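Side-chain contact in clavulanic acid biosynthesis oligopeptide binding protein 2 (Streptomyces clavuligerus, PDB 2WOL), which probably binds oligopeptides as an extracellular solute-binding protein of the clavulanic acid pathway: residues Leu165-Asp168 / Ile172-Arg175. Residues are numbered along the deposited sequence; the frame is centred on the assembly and turned at random.
Sequences LTPD and IVFR
Leu165 and Val173 face each other as an antiparallel hydrogen-bonded pair near the turn of a beta hairpin, strand 171-175 running back along strand 164-166. Two nearly straight backbone hydrogen bonds join them, each 2.8 Å: from Leu165 N to Val173 O and from Val173 N to Leu165 O. Leu165 O also takes a CA-H contact from Ile172 CA at 3.3 Å.

The apolar contacts divide between the two faces of the hairpin. On one, CB of Leu165 meets CB of Val173 at 4.1 Å, and the ring of Pro167 reaches Val173 CG2 more distantly. On the other, Thr166 CG2 lies beside Ile172 CG1, 4.1 Å away; both side chains also touch helix 117-127, where Thr166 OG1 is hydrogen-bonded to Asp118 OD1.

Arg175, extended from CG to NE (chi2 177°, chi3 171°), carries its guanidinium across the end of Leu165, whose CD1 sits over one face, 3.1 Å above the plane and displaced toward the rim; Arg175 NH2 is 3.4 Å from Leu165 CD1.

Backbone bonding therefore pairs the edge strand 164-166 with the interior strand 171-175, while one Leu165 methyl makes a nonpolar, off-centre contact over the guanidinium face that does not engage the N-H groups of Arg175.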
# COMPACT_ATOMS: atom_id res chain seq x y z
N LEU A 165 -18.22 8.92 -19.55
CA LEU A 165 -19.60 9.17 -19.94
C LEU A 165 -20.58 8.81 -18.83
O LEU A 165 -20.36 7.86 -18.08
CB LEU A 165 -19.95 8.39 -21.20
CG LEU A 165 -19.05 8.49 -22.43
CD1 LEU A 165 -19.58 7.56 -23.50
CD2 LEU A 165 -18.97 9.92 -22.95
N THR A 166 -21.66 9.58 -18.73
CA THR A 166 -22.75 9.29 -17.81
C THR A 166 -24.08 9.33 -18.57
O THR A 166 -24.84 10.30 -18.44
CB THR A 166 -22.77 10.26 -16.61
OG1 THR A 166 -22.77 11.62 -17.08
CG2 THR A 166 -21.54 10.05 -15.72
N PRO A 167 -24.38 8.27 -19.36
CA PRO A 167 -25.59 8.26 -20.19
C PRO A 167 -26.89 8.44 -19.40
O PRO A 167 -27.86 8.97 -19.94
CB PRO A 167 -25.55 6.90 -20.89
CG PRO A 167 -24.58 6.08 -20.12
CD PRO A 167 -23.59 7.03 -19.52
N ASP A 168 -26.92 8.00 -18.14
CA ASP A 168 -27.97 8.38 -17.21
C ASP A 168 -27.43 8.50 -15.78
O ASP A 168 -26.24 8.29 -15.54
CB ASP A 168 -29.20 7.46 -17.31
CG ASP A 168 -28.91 6.01 -16.93
OD1 ASP A 168 -28.09 5.77 -16.02
OD2 ASP A 168 -29.52 5.10 -17.53
N ILE A 172 -22.21 4.75 -15.59
CA ILE A 172 -20.95 5.43 -15.86
C ILE A 172 -20.05 4.56 -16.74
O ILE A 172 -19.93 3.35 -16.53
CB ILE A 172 -20.24 5.89 -14.55
CG1 ILE A 172 -19.08 6.85 -14.86
CG2 ILE A 172 -19.81 4.70 -13.68
CD1 ILE A 172 -18.65 7.70 -13.68
N VAL A 173 -19.46 5.19 -17.75
CA VAL A 173 -18.60 4.50 -18.72
C VAL A 173 -17.23 5.16 -18.77
O VAL A 173 -17.12 6.37 -19.01
CB VAL A 173 -19.22 4.51 -20.15
CG1 VAL A 173 -18.32 3.77 -21.13
CG2 VAL A 173 -20.62 3.89 -20.13
N PHE A 174 -16.18 4.37 -18.53
CA PHE A 174 -14.80 4.86 -18.60
C PHE A 174 -14.14 4.37 -19.89
O PHE A 174 -13.97 3.17 -20.09
CB PHE A 174 -14.00 4.39 -17.39
CG PHE A 174 -14.51 4.91 -16.08
CD1 PHE A 174 -15.43 4.17 -15.32
CD2 PHE A 174 -14.06 6.13 -15.57
CE1 PHE A 174 -15.90 4.64 -14.10
CE2 PHE A 174 -14.53 6.61 -14.35
CZ PHE A 174 -15.45 5.86 -13.61
N ARG A 175 -13.75 5.31 -20.75
CA ARG A 175 -13.07 4.99 -21.99
C ARG A 175 -11.58 5.26 -21.82
O ARG A 175 -11.13 6.41 -21.92
CB ARG A 175 -13.63 5.81 -23.16
CG ARG A 175 -15.08 5.54 -23.50
CD ARG A 175 -15.52 6.48 -24.61
NE ARG A 175 -16.83 6.17 -25.16
CZ ARG A 175 -17.42 6.86 -26.14
NH1 ARG A 175 -16.81 7.92 -26.67
NH2 ARG A 175 -18.62 6.51 -26.58